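Local coordinates for protein methyl-accepting chemotaxis sensory transducer (PDB 4K08) that probably senses small molecules in the periplasm through a PAS-like Cache domain and passes the signal on to the chemotaxis machinery of the cell, at residues 57-62 and 68-73; 79-84 and 91-96; 50-55 and 137-142; 13-18 and 124-129. One frame throughout, in Å; residues are numbered along the deposited sequence.

Interaction 1 of 4, residues 57-62 and 68-73; sequences YFWVND and VMHPTN. With ACT (acetate ion), chain C.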
loop_
_atom_site.group_PDB
_atom_site.type_symbol
_atom_site.label_atom_id
_atom_site.label_comp_id
_atom_site.label_asym_id
_atom_site.label_seq_id
_atom_site.Cartn_x
_atom_site.Cartn_y
_atom_site.Cartn_z
ATOM N N TYR A 57 -3.426 3.388 -7.772
ATOM C CA TYR A 57 -4.101 3.479 -6.464
ATOM C C TYR A 57 -3.199 3.048 -5.293
ATOM O O TYR A 57 -2.104 2.458 -5.502
ATOM C CB TYR A 57 -5.353 2.607 -6.503
ATOM C CG TYR A 57 -4.973 1.127 -6.636
ATOM C CD1 TYR A 57 -4.694 0.348 -5.506
ATOM C CD2 TYR A 57 -4.899 0.530 -7.908
ATOM C CE1 TYR A 57 -4.308 -1.027 -5.642
ATOM C CE2 TYR A 57 -4.545 -0.826 -8.061
ATOM C CZ TYR A 57 -4.248 -1.592 -6.927
ATOM O OH TYR A 57 -3.906 -2.906 -7.129
ATOM N N PHE A 58 -3.680 3.302 -4.066
ATOM C CA PHE A 58 -2.956 2.959 -2.831
ATOM C C PHE A 58 -3.737 1.856 -2.122
ATOM O O PHE A 58 -4.940 1.841 -2.245
ATOM C CB PHE A 58 -2.879 4.180 -1.874
ATOM C CG PHE A 58 -2.168 5.382 -2.469
ATOM C CD1 PHE A 58 -0.775 5.444 -2.503
ATOM C CD2 PHE A 58 -2.896 6.436 -3.034
ATOM C CE1 PHE A 58 -0.126 6.540 -3.085
ATOM C CE2 PHE A 58 -2.269 7.524 -3.588
ATOM C CZ PHE A 58 -0.872 7.581 -3.623
ATOM N N TRP A 59 -3.090 1.001 -1.319
ATOM C CA TRP A 59 -3.824 0.125 -0.419
ATOM C C TRP A 59 -3.125 0.179 0.934
ATOM O O TRP A 59 -1.999 0.638 1.048
ATOM C CB TRP A 59 -3.823 -1.363 -0.907
ATOM C CG TRP A 59 -2.439 -2.006 -0.707
ATOM C CD1 TRP A 59 -1.969 -2.687 0.427
ATOM C CD2 TRP A 59 -1.336 -1.982 -1.630
ATOM N NE1 TRP A 59 -0.667 -3.106 0.224
ATOM C CE2 TRP A 59 -0.230 -2.652 -0.991
ATOM C CE3 TRP A 59 -1.156 -1.457 -2.917
ATOM C CZ2 TRP A 59 1.011 -2.823 -1.616
ATOM C CZ3 TRP A 59 0.117 -1.642 -3.560
ATOM C CH2 TRP A 59 1.172 -2.315 -2.900
ATOM N N VAL A 60 -3.802 -0.310 1.963
ATOM C CA VAL A 60 -3.225 -0.380 3.275
ATOM C C VAL A 60 -3.428 -1.792 3.805
ATOM O O VAL A 60 -4.544 -2.324 3.772
ATOM C CB VAL A 60 -3.904 0.618 4.254
ATOM C CG1 VAL A 60 -3.275 0.431 5.682
ATOM C CG2 VAL A 60 -3.785 2.077 3.737
ATOM N N ASN A 61 -2.358 -2.410 4.292
ATOM C CA ASN A 61 -2.525 -3.627 5.076
ATOM C C ASN A 61 -1.773 -3.506 6.399
ATOM O O ASN A 61 -0.979 -2.593 6.547
ATOM C CB ASN A 61 -2.116 -4.897 4.291
ATOM C CG ASN A 61 -0.626 -4.937 3.940
ATOM O OD1 ASN A 61 -0.214 -4.500 2.856
ATOM N ND2 ASN A 61 0.183 -5.485 4.848
ATOM N N ASP A 62 -2.035 -4.412 7.345
ATOM C CA ASP A 62 -1.309 -4.361 8.636
ATOM C C ASP A 62 -0.267 -5.463 8.695
ATOM O O ASP A 62 0.025 -6.121 7.666
ATOM C CB ASP A 62 -2.228 -4.423 9.887
ATOM C CG ASP A 62 -2.967 -5.766 10.048
ATOM O OD1 ASP A 62 -2.544 -6.837 9.511
ATOM O OD2 ASP A 62 -4.023 -5.740 10.728
ATOM N N VAL A 68 -6.388 -3.865 5.507
ATOM C CA VAL A 68 -7.135 -2.760 6.143
ATOM C C VAL A 68 -8.070 -2.091 5.123
ATOM O O VAL A 68 -9.261 -1.966 5.407
ATOM C CB VAL A 68 -6.194 -1.707 6.765
ATOM C CG1 VAL A 68 -6.994 -0.519 7.417
ATOM C CG2 VAL A 68 -5.302 -2.362 7.833
HETATM N N MSE A 69 -7.533 -1.684 3.964
HETATM C CA MSE A 69 -8.305 -1.021 2.904
HETATM C C MSE A 69 -7.652 -1.228 1.553
HETATM O O MSE A 69 -6.517 -0.781 1.332
HETATM C CB MSE A 69 -8.403 0.505 3.157
HETATM C CG MSE A 69 -9.503 1.218 2.382
HETATM SE SE MSE A 69 -9.008 1.517 0.489
HETATM C CE MSE A 69 -7.401 2.519 0.891
ATOM N N HIS A 70 -8.404 -1.869 0.658
ATOM C CA HIS A 70 -7.987 -2.054 -0.720
ATOM C C HIS A 70 -9.103 -1.477 -1.594
ATOM O O HIS A 70 -10.233 -1.921 -1.528
ATOM C CB HIS A 70 -7.730 -3.539 -1.067
ATOM C CG HIS A 70 -6.874 -3.707 -2.289
ATOM N ND1 HIS A 70 -7.325 -3.398 -3.566
ATOM C CD2 HIS A 70 -5.585 -4.101 -2.425
ATOM C CE1 HIS A 70 -6.350 -3.622 -4.436
ATOM N NE2 HIS A 70 -5.272 -4.015 -3.774
ATOM N N PRO A 71 -8.778 -0.464 -2.400
ATOM C CA PRO A 71 -9.839 0.272 -3.131
ATOM C C PRO A 71 -10.315 -0.421 -4.407
ATOM O O PRO A 71 -11.436 -0.135 -4.834
ATOM C CB PRO A 71 -9.171 1.621 -3.458
ATOM C CG PRO A 71 -7.656 1.237 -3.627
ATOM C CD PRO A 71 -7.428 0.108 -2.602
ATOM N N THR A 72 -9.501 -1.281 -5.054
ATOM C CA THR A 72 -9.974 -1.882 -6.307
ATOM C C THR A 72 -10.354 -3.352 -6.107
ATOM O O THR A 72 -11.071 -3.910 -6.926
ATOM C CB THR A 72 -8.909 -1.787 -7.423
ATOM O OG1 THR A 72 -7.718 -2.469 -6.993
ATOM C CG2 THR A 72 -8.587 -0.379 -7.732
ATOM N N ASN A 73 -9.884 -3.957 -5.015
ATOM C CA ASN A 73 -10.301 -5.306 -4.633
ATOM C C ASN A 73 -10.814 -5.279 -3.167
ATOM O O ASN A 73 -10.248 -5.955 -2.280
ATOM C CB ASN A 73 -9.125 -6.297 -4.765
ATOM C CG ASN A 73 -8.646 -6.464 -6.224
ATOM O OD1 ASN A 73 -7.678 -5.820 -6.681
ATOM N ND2 ASN A 73 -9.355 -7.306 -6.958
HETATM C C ACT C . -1.784 -4.463 -4.852
HETATM O O ACT C . -2.980 -4.065 -5.116
HETATM O OXT ACT C . -0.883 -4.259 -5.707
HETATM C CH3 ACT C . -1.383 -5.167 -3.548
HETATM O O HOH W 1 -6.496 -3.992 -9.028
#
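One acetate oxygen, O, is gripped by two side chains flanking the β-hairpin of strands 59-62 and 67-69 in this Cache (PAS-like) fold: lying at the edge of both rings, it accepts from Y57 OH at 2.5 Å and H70 NE2 at 2.7 Å, the latter nearly straight (161° at the hydrogen). The acetate methyl CH3 sits 3.5 Å above the centre of the W59 ring, whose NE1 is tied in-plane to N61 OD1. Y110 and K123 also hydrogen-bond the ion, which is probably from the crystallisation liquor but may mark a ligand pocket. N73 N donates to H70 ND1 at 3.0 Å, tilted from the ring plane, and helps fix the ring's rotation. The Y57 and H70 rings meet obliquely (58°), while T72 CG2 lies over one face of Y57, 4.1 Å from its centroid. With chi1 of 66°, Y57 CG stands between backbone N and carbonyl carbon, and the ring crosses P71 and T72 almost squarely, its OH reaching the acetate. Further along, V68 and M69 both face V60 in a classic β bulge: V60 O accepts from M69 N at 3.1 Å and V68 N at 3.0 Å, both from the same face of its carbonyl plane.

Interaction 2 of 4, residues 79-84 and 91-96; sequences QDLSGY and LLFQEF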
loop_
_atom_site.group_PDB
_atom_site.type_symbol
_atom_site.label_atom_id
_atom_site.label_comp_id
_atom_site.label_asym_id
_atom_site.label_seq_id
_atom_site.Cartn_x
_atom_site.Cartn_y
_atom_site.Cartn_z
ATOM N N GLN A 79 -9.516 -9.356 5.404
ATOM C CA GLN A 79 -9.055 -10.750 5.185
ATOM C C GLN A 79 -7.585 -10.974 5.625
ATOM O O GLN A 79 -6.701 -10.129 5.416
ATOM C CB GLN A 79 -9.236 -11.179 3.721
ATOM C CG GLN A 79 -10.705 -11.162 3.226
ATOM C CD GLN A 79 -11.596 -12.184 3.959
ATOM O OE1 GLN A 79 -11.123 -13.258 4.361
ATOM N NE2 GLN A 79 -12.887 -11.851 4.139
ATOM N N ASP A 80 -7.338 -12.127 6.256
ATOM C CA ASP A 80 -5.981 -12.553 6.550
ATOM C C ASP A 80 -5.196 -12.746 5.224
ATOM O O ASP A 80 -5.642 -13.496 4.345
ATOM C CB ASP A 80 -6.066 -13.878 7.324
ATOM C CG ASP A 80 -4.694 -14.409 7.799
ATOM O OD1 ASP A 80 -3.645 -13.866 7.433
ATOM O OD2 ASP A 80 -4.695 -15.385 8.610
ATOM N N LEU A 81 -4.040 -12.105 5.099
ATOM C CA LEU A 81 -3.276 -12.177 3.864
ATOM C C LEU A 81 -2.052 -13.079 4.036
ATOM O O LEU A 81 -1.270 -13.214 3.103
ATOM C CB LEU A 81 -2.805 -10.777 3.416
ATOM C CG LEU A 81 -3.948 -9.746 3.223
ATOM C CD1 LEU A 81 -3.404 -8.287 3.021
ATOM C CD2 LEU A 81 -4.875 -10.137 2.074
ATOM N N SER A 82 -1.845 -13.656 5.230
ATOM C CA SER A 82 -0.650 -14.465 5.378
ATOM C C SER A 82 -0.899 -15.665 4.445
ATOM O O SER A 82 -2.008 -16.071 4.158
ATOM C CB SER A 82 -0.388 -14.896 6.836
ATOM O OG SER A 82 -1.529 -15.498 7.372
ATOM N N GLY A 83 0.063 -16.216 3.858
ATOM C CA GLY A 83 -0.399 -17.197 2.861
ATOM C C GLY A 83 -1.161 -16.765 1.554
ATOM O O GLY A 83 -1.467 -17.630 0.724
ATOM N N TYR A 84 -1.517 -15.489 1.376
ATOM C CA TYR A 84 -2.020 -15.017 0.065
ATOM C C TYR A 84 -0.851 -15.141 -0.932
ATOM O O TYR A 84 0.221 -14.582 -0.688
ATOM C CB TYR A 84 -2.493 -13.550 0.125
ATOM C CG TYR A 84 -3.024 -13.051 -1.221
ATOM C CD1 TYR A 84 -2.173 -12.964 -2.334
ATOM C CD2 TYR A 84 -4.366 -12.749 -1.392
ATOM C CE1 TYR A 84 -2.643 -12.535 -3.603
ATOM C CE2 TYR A 84 -4.849 -12.298 -2.632
ATOM C CZ TYR A 84 -3.965 -12.229 -3.746
ATOM O OH TYR A 84 -4.394 -11.782 -4.960
ATOM N N LEU A 91 4.279 -15.058 -1.695
ATOM C CA LEU A 91 3.522 -14.643 -0.512
ATOM C C LEU A 91 3.734 -13.136 -0.440
ATOM O O LEU A 91 4.434 -12.654 0.414
ATOM C CB LEU A 91 4.068 -15.367 0.737
ATOM C CG LEU A 91 3.678 -16.847 0.866
ATOM C CD1 LEU A 91 4.613 -17.704 1.867
ATOM C CD2 LEU A 91 2.191 -16.912 1.296
ATOM N N LEU A 92 3.182 -12.391 -1.403
ATOM C CA LEU A 92 3.582 -10.995 -1.612
ATOM C C LEU A 92 3.312 -10.070 -0.380
ATOM O O LEU A 92 4.124 -9.188 -0.097
ATOM C CB LEU A 92 2.928 -10.427 -2.884
ATOM C CG LEU A 92 1.403 -10.425 -2.920
ATOM C CD1 LEU A 92 0.869 -9.000 -2.869
ATOM C CD2 LEU A 92 0.876 -11.160 -4.182
ATOM N N PHE A 93 2.207 -10.277 0.339
ATOM C CA PHE A 93 1.905 -9.429 1.532
ATOM C C PHE A 93 2.871 -9.764 2.670
ATOM O O PHE A 93 3.400 -8.858 3.322
ATOM C CB PHE A 93 0.440 -9.564 1.975
ATOM C CG PHE A 93 -0.528 -8.995 0.979
ATOM C CD1 PHE A 93 -0.672 -7.610 0.846
ATOM C CD2 PHE A 93 -1.260 -9.834 0.137
ATOM C CE1 PHE A 93 -1.551 -7.058 -0.116
ATOM C CE2 PHE A 93 -2.153 -9.302 -0.830
ATOM C CZ PHE A 93 -2.299 -7.888 -0.942
ATOM N N GLN A 94 3.178 -11.062 2.836
ATOM C CA GLN A 94 4.227 -11.433 3.783
ATOM C C GLN A 94 5.519 -10.701 3.374
ATOM O O GLN A 94 6.213 -10.172 4.241
ATOM C CB GLN A 94 4.401 -12.980 3.915
ATOM C CG GLN A 94 3.749 -13.506 5.255
ATOM C CD GLN A 94 3.173 -14.933 5.106
ATOM O OE1 GLN A 94 1.981 -15.115 4.715
ATOM N NE2 GLN A 94 4.032 -15.951 5.353
ATOM N N GLU A 95 5.804 -10.623 2.072
ATOM C CA GLU A 95 7.040 -9.966 1.646
ATOM C C GLU A 95 7.011 -8.447 1.900
ATOM O O GLU A 95 8.038 -7.851 2.213
ATOM C CB GLU A 95 7.376 -10.304 0.188
ATOM C CG GLU A 95 7.867 -11.745 -0.006
ATOM C CD GLU A 95 9.131 -12.061 0.804
ATOM O OE1 GLU A 95 10.170 -11.413 0.533
ATOM O OE2 GLU A 95 9.082 -12.928 1.720
ATOM N N PHE A 96 5.843 -7.817 1.789
ATOM C CA PHE A 96 5.720 -6.401 2.181
ATOM C C PHE A 96 6.081 -6.213 3.661
ATOM O O PHE A 96 6.788 -5.284 4.030
ATOM C CB PHE A 96 4.287 -5.881 2.012
ATOM C CG PHE A 96 3.776 -5.906 0.594
ATOM C CD1 PHE A 96 4.643 -5.973 -0.484
ATOM C CD2 PHE A 96 2.404 -5.805 0.345
ATOM C CE1 PHE A 96 4.147 -5.986 -1.787
ATOM C CE2 PHE A 96 1.903 -5.829 -0.960
ATOM C CZ PHE A 96 2.778 -5.905 -2.021
HETATM O O HOH W 2 1.116 -12.994 1.339
#
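The F93 ring is filled on both faces: CD1 of L81 lies over one, 3.6 Å from the ring centroid and 15° off its normal, and CD1 of L92 over the opposite one. Its edge, through CE2, points into a face of the Y84 ring in a T-shaped pair with planes at 90° and centroids 5.3 Å apart. F93 reaches this place from the first turn of helix 92-103, its CG anti to the carbonyl carbon (chi1 -67°), while L81 and Y84 are the ends of a type II turn in the preceding loop. CD2 of L92 also meets Y84 CE1 at 3.8 Å. Were F93 replaced by an alanine, L81 CD1 and L92 CD1 would probably face a gap, and the Y84 face would lose its edge-on partner. A water also bridges the two segments: it donates to L81 O at 3.0 Å and to Y84 O at 2.7 Å, and accepts from Q94 N. S82 OG and S82 N both donate to D80 OD1, the backbone bond making an Asx turn. Apolar and ring contacts thus hold the loop to the helix start, while polar linkage of L81 O and Y84 O to Q94 N depends on an ordered water.

Interaction 3 of 4, residues 50-55 and 137-142; sequences LRYDGS and VGSGLY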
loop_
_atom_site.group_PDB
_atom_site.type_symbol
_atom_site.label_atom_id
_atom_site.label_comp_id
_atom_site.label_asym_id
_atom_site.label_seq_id
_atom_site.Cartn_x
_atom_site.Cartn_y
_atom_site.Cartn_z
ATOM N N LEU A 50 -8.353 8.685 -3.358
ATOM C CA LEU A 50 -7.278 9.167 -4.245
ATOM C C LEU A 50 -6.909 8.158 -5.352
ATOM O O LEU A 50 -6.887 6.937 -5.116
ATOM C CB LEU A 50 -6.012 9.477 -3.408
ATOM C CG LEU A 50 -6.122 10.746 -2.512
ATOM C CD1 LEU A 50 -4.998 10.775 -1.451
ATOM C CD2 LEU A 50 -6.140 12.069 -3.376
ATOM N N ARG A 51 -6.564 8.693 -6.512
ATOM C CA ARG A 51 -5.940 7.946 -7.606
ATOM C C ARG A 51 -4.866 8.863 -8.171
ATOM O O ARG A 51 -4.917 10.068 -7.959
ATOM C CB ARG A 51 -6.989 7.618 -8.690
ATOM C CG ARG A 51 -8.108 6.685 -8.208
ATOM C CD ARG A 51 -7.501 5.193 -7.825
ATOM N NE ARG A 51 -8.638 4.298 -7.636
ATOM C CZ ARG A 51 -9.423 4.342 -6.554
ATOM N NH1 ARG A 51 -9.104 5.179 -5.546
ATOM N NH2 ARG A 51 -10.490 3.546 -6.438
ATOM N N TYR A 52 -3.896 8.328 -8.883
ATOM C CA TYR A 52 -2.997 9.197 -9.637
ATOM C C TYR A 52 -2.764 8.616 -11.017
ATOM O O TYR A 52 -2.995 7.390 -11.237
ATOM C CB TYR A 52 -1.646 9.420 -8.933
ATOM C CG TYR A 52 -0.804 8.174 -8.641
ATOM C CD1 TYR A 52 -1.058 7.377 -7.514
ATOM C CD2 TYR A 52 0.246 7.802 -9.485
ATOM C CE1 TYR A 52 -0.256 6.221 -7.219
ATOM C CE2 TYR A 52 1.022 6.665 -9.218
ATOM C CZ TYR A 52 0.764 5.882 -8.087
ATOM O OH TYR A 52 1.533 4.770 -7.848
ATOM N N ASP A 53 -2.309 9.486 -11.927
ATOM C CA ASP A 53 -1.944 9.075 -13.302
ATOM C C ASP A 53 -3.080 8.254 -13.851
ATOM O O ASP A 53 -2.840 7.202 -14.470
ATOM C CB ASP A 53 -0.631 8.242 -13.365
ATOM C CG ASP A 53 0.624 9.067 -12.994
ATOM O OD1 ASP A 53 0.548 10.304 -12.931
ATOM O OD2 ASP A 53 1.702 8.501 -12.718
ATOM N N GLY A 54 -4.310 8.695 -13.585
ATOM C CA GLY A 54 -5.505 7.979 -14.032
ATOM C C GLY A 54 -6.035 6.992 -12.973
ATOM O O GLY A 54 -6.805 7.313 -12.047
ATOM N N SER A 55 -5.600 5.753 -13.052
ATOM C CA SER A 55 -6.240 4.762 -12.213
ATOM C C SER A 55 -5.259 4.100 -11.211
ATOM O O SER A 55 -5.626 3.146 -10.528
ATOM C CB SER A 55 -6.894 3.720 -13.137
ATOM O OG SER A 55 -5.833 2.944 -13.710
ATOM N N VAL A 137 1.645 0.925 3.839
ATOM C CA VAL A 137 0.937 1.668 2.776
ATOM C C VAL A 137 1.713 1.463 1.473
ATOM O O VAL A 137 2.958 1.537 1.478
ATOM C CB VAL A 137 0.866 3.185 3.108
ATOM C CG1 VAL A 137 -0.012 3.925 2.080
ATOM C CG2 VAL A 137 0.334 3.376 4.535
ATOM N N GLY A 138 1.018 1.142 0.381
ATOM C CA GLY A 138 1.716 0.777 -0.846
ATOM C C GLY A 138 1.036 1.313 -2.091
ATOM O O GLY A 138 -0.151 1.682 -2.059
ATOM N N SER A 139 1.800 1.358 -3.183
ATOM C CA SER A 139 1.260 1.611 -4.521
ATOM C C SER A 139 2.277 1.023 -5.485
ATOM O O SER A 139 3.460 0.918 -5.134
ATOM C CB SER A 139 1.065 3.118 -4.803
ATOM O OG SER A 139 0.421 3.319 -6.055
ATOM N N GLY A 140 1.837 0.615 -6.675
ATOM C CA GLY A 140 2.760 0.059 -7.659
ATOM C C GLY A 140 2.479 0.496 -9.098
ATOM O O GLY A 140 1.408 1.038 -9.408
ATOM N N LEU A 141 3.442 0.243 -9.986
ATOM C CA LEU A 141 3.245 0.448 -11.422
ATOM C C LEU A 141 3.133 -0.926 -12.094
ATOM O O LEU A 141 3.664 -1.952 -11.604
ATOM C CB LEU A 141 4.422 1.238 -12.032
ATOM C CG LEU A 141 5.771 0.491 -11.831
ATOM C CD1 LEU A 141 6.195 -0.214 -13.093
ATOM C CD2 LEU A 141 6.883 1.395 -11.379
ATOM N N TYR A 142 2.456 -0.936 -13.226
ATOM C CA TYR A 142 2.321 -2.128 -14.022
ATOM C C TYR A 142 3.429 -2.046 -15.081
ATOM O O TYR A 142 3.465 -1.120 -15.912
ATOM C CB TYR A 142 0.922 -2.236 -14.610
ATOM C CG TYR A 142 -0.085 -2.467 -13.491
ATOM C CD1 TYR A 142 -0.389 -3.785 -13.062
ATOM C CD2 TYR A 142 -0.693 -1.375 -12.823
ATOM C CE1 TYR A 142 -1.275 -4.017 -11.978
ATOM C CE2 TYR A 142 -1.598 -1.585 -11.745
ATOM C CZ TYR A 142 -1.880 -2.899 -11.331
ATOM O OH TYR A 142 -2.750 -3.140 -10.297
HETATM O O HOH W 3 1.826 3.737 -10.758
#
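Y52 brings its ring edge up to S139, so that the serine OG lies in the plane of the ring, 3.2 Å from Y52 CE1, and the two hydroxyls lie 2.6 Å apart, Y52 OH to S139 OG. The contact fastens the loop after helix 36-49 to strand 135-142, a central strand of the antiparallel sheet of this Cache fold. S139 has a second polar partner, because its OG is also hydrogen-bonded to Y57 O, and this joins the strand 135-142 to the chain leading into strand 59-62. The serine reaches both with OG anti to its backbone N (chi1 -174°), on the side of the sheet where V15 of helix 5-30 packs. Y52 in turn lies against V11 and L14 of that helix, and its ring meets the F58 ring with planes at about 45°; the ring thus packs against apolar side chains while its hydroxyl meets S139 OG and a water. A phenylalanine in place of Y52 would probably keep much of this packing but leave S139 OG without its tyrosine partner and take from the neighbouring water its tyrosine contact. G140 O is reached through that one water, which lies 3.1 Å from Y52 OH and donates to G140 O at 3.0 Å.

Interaction 4 of 4, residues 13-18 and 124-129; sequences ALVEAA and ISFVTQ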
loop_
_atom_site.group_PDB
_atom_site.type_symbol
_atom_site.label_atom_id
_atom_site.label_comp_id
_atom_site.label_asym_id
_atom_site.label_seq_id
_atom_site.Cartn_x
_atom_site.Cartn_y
_atom_site.Cartn_z
ATOM N N ALA A 13 7.614 8.264 -5.083
ATOM C CA ALA A 13 7.247 9.620 -4.691
ATOM C C ALA A 13 5.760 9.745 -4.294
ATOM O O ALA A 13 5.416 10.532 -3.395
ATOM C CB ALA A 13 7.578 10.590 -5.805
ATOM N N LEU A 14 4.871 9.012 -4.969
ATOM C CA LEU A 14 3.441 9.075 -4.614
ATOM C C LEU A 14 3.192 8.316 -3.307
ATOM O O LEU A 14 2.328 8.695 -2.496
ATOM C CB LEU A 14 2.540 8.536 -5.753
ATOM C CG LEU A 14 2.094 9.572 -6.823
ATOM C CD1 LEU A 14 0.905 10.424 -6.302
ATOM C CD2 LEU A 14 3.231 10.506 -7.279
ATOM N N VAL A 15 3.948 7.240 -3.093
ATOM C CA VAL A 15 3.775 6.492 -1.877
ATOM C C VAL A 15 4.299 7.342 -0.724
ATOM O O VAL A 15 3.753 7.305 0.382
ATOM C CB VAL A 15 4.479 5.121 -1.918
ATOM C CG1 VAL A 15 4.577 4.543 -0.520
ATOM C CG2 VAL A 15 3.737 4.174 -2.883
ATOM N N GLU A 16 5.352 8.116 -0.970
ATOM C CA GLU A 16 5.847 9.002 0.074
ATOM C C GLU A 16 4.809 10.080 0.402
ATOM O O GLU A 16 4.675 10.494 1.553
ATOM C CB GLU A 16 7.193 9.628 -0.314
ATOM C CG GLU A 16 8.333 8.815 0.171
ATOM C CD GLU A 16 8.359 8.741 1.703
ATOM O OE1 GLU A 16 8.385 9.824 2.367
ATOM O OE2 GLU A 16 8.352 7.595 2.232
ATOM N N ALA A 17 4.056 10.519 -0.600
ATOM C CA ALA A 17 2.961 11.445 -0.343
ATOM C C ALA A 17 1.929 10.814 0.577
ATOM O O ALA A 17 1.442 11.473 1.501
ATOM C CB ALA A 17 2.306 11.895 -1.642
ATOM N N ALA A 18 1.592 9.544 0.314
ATOM C CA ALA A 18 0.626 8.790 1.116
ATOM C C ALA A 18 1.176 8.614 2.537
ATOM O O ALA A 18 0.428 8.689 3.513
ATOM C CB ALA A 18 0.345 7.428 0.488
ATOM N N ILE A 124 5.378 -3.693 -9.893
ATOM C CA ILE A 124 6.455 -3.311 -8.996
ATOM C C ILE A 124 5.913 -2.242 -8.036
ATOM O O ILE A 124 5.510 -1.155 -8.482
ATOM C CB ILE A 124 7.705 -2.763 -9.767
ATOM C CG1 ILE A 124 8.264 -3.830 -10.747
ATOM C CG2 ILE A 124 8.770 -2.349 -8.778
ATOM C CD1 ILE A 124 9.402 -3.321 -11.632
ATOM N N SER A 125 5.865 -2.553 -6.742
ATOM C CA SER A 125 5.279 -1.614 -5.781
ATOM C C SER A 125 6.300 -1.088 -4.791
ATOM O O SER A 125 7.238 -1.815 -4.383
ATOM C CB SER A 125 4.124 -2.274 -5.037
ATOM O OG SER A 125 3.020 -2.489 -5.908
ATOM N N PHE A 126 6.155 0.180 -4.427
ATOM C CA PHE A 126 6.848 0.695 -3.252
ATOM C C PHE A 126 5.933 0.624 -2.016
ATOM O O PHE A 126 4.790 1.132 -2.044
ATOM C CB PHE A 126 7.324 2.125 -3.461
ATOM C CG PHE A 126 8.381 2.558 -2.459
ATOM C CD1 PHE A 126 9.700 2.095 -2.576
ATOM C CD2 PHE A 126 8.054 3.395 -1.401
ATOM C CE1 PHE A 126 10.686 2.484 -1.666
ATOM C CE2 PHE A 126 9.031 3.790 -0.473
ATOM C CZ PHE A 126 10.349 3.329 -0.608
ATOM N N VAL A 127 6.428 -0.017 -0.955
ATOM C CA VAL A 127 5.711 -0.082 0.320
ATOM C C VAL A 127 6.452 0.637 1.436
ATOM O O VAL A 127 7.687 0.659 1.497
ATOM C CB VAL A 127 5.444 -1.512 0.778
ATOM C CG1 VAL A 127 4.416 -2.179 -0.152
ATOM C CG2 VAL A 127 6.798 -2.333 0.921
ATOM N N THR A 128 5.675 1.239 2.319
ATOM C CA THR A 128 6.240 1.966 3.443
ATOM C C THR A 128 5.411 1.656 4.686
ATOM O O THR A 128 4.376 1.020 4.588
ATOM C CB THR A 128 6.308 3.463 3.148
ATOM O OG1 THR A 128 7.124 4.091 4.151
ATOM C CG2 THR A 128 4.910 4.056 3.120
ATOM N N GLN A 129 5.859 2.069 5.864
ATOM C CA GLN A 129 5.111 1.717 7.069
ATOM C C GLN A 129 4.752 2.965 7.842
ATOM O O GLN A 129 5.426 4.004 7.733
ATOM C CB GLN A 129 5.929 0.780 7.983
ATOM C CG GLN A 129 7.113 1.481 8.591
ATOM C CD GLN A 129 7.978 0.574 9.457
ATOM O OE1 GLN A 129 7.583 -0.555 9.835
ATOM N NE2 GLN A 129 9.167 1.074 9.795
#
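Packing of the long N-terminal helix 5-30 on the antiparallel sheet, an arrangement found in single Cache sensor domains, is represented here by helix residues 13-18 against strand residues 124-129. The two short segments run in nearly the same direction, 26° apart, with their axes 8.4 Å from one another at the closest. V15 carries the contact. Its CG1, anti to the backbone N at chi1 165°, reaches the edge of the F126 ring at CD2 (3.8 Å), near the ring plane, and also touches T128 CG2 at 3.7 Å. The other methyl, V15 CG2, rests on the strand backbone, 3.3 Å from F126 O. V15 thus straddles two strand residues whose side chains point to the helix, while the intervening V127 points away. The F126 ring also meets F107 edge-to-face, and its side chain touches V11 and R12 of helix 5-30. E16 reaches over T128 at the margin, but its OE2 stays 4.2 Å from T128 OG1. A valine fitted against a phenylalanine edge and a threonine methyl makes a joint that depends on close apolar fit and not on polar pairing between 13-18 and 124-129.

Three of the four contacts meet in one sheet. Interactions 3 and 4 lie on neighbouring strands, 135-142 and 120-130, with S139 O 2.9 Å from F126 N and their centres about 9 Å apart. Strand 59-62 of interaction 1 flanks strand 135-142 on its other side, with W59 N 3.1 Å from G138 O, and S139 connects the Y52 contact to the backbone of Y57, the residue whose OH holds the acetate. Interaction 2 stands apart, its centre about 20 Å from that of interaction 3, yet it borders the pocket side of interaction 1: F96 CE2 is 3.2 Å from W59 CZ2, and the F93 side chain lies about 4 Å from the acetate. F58 ties interaction 1 to helix 5-30 of interaction 4.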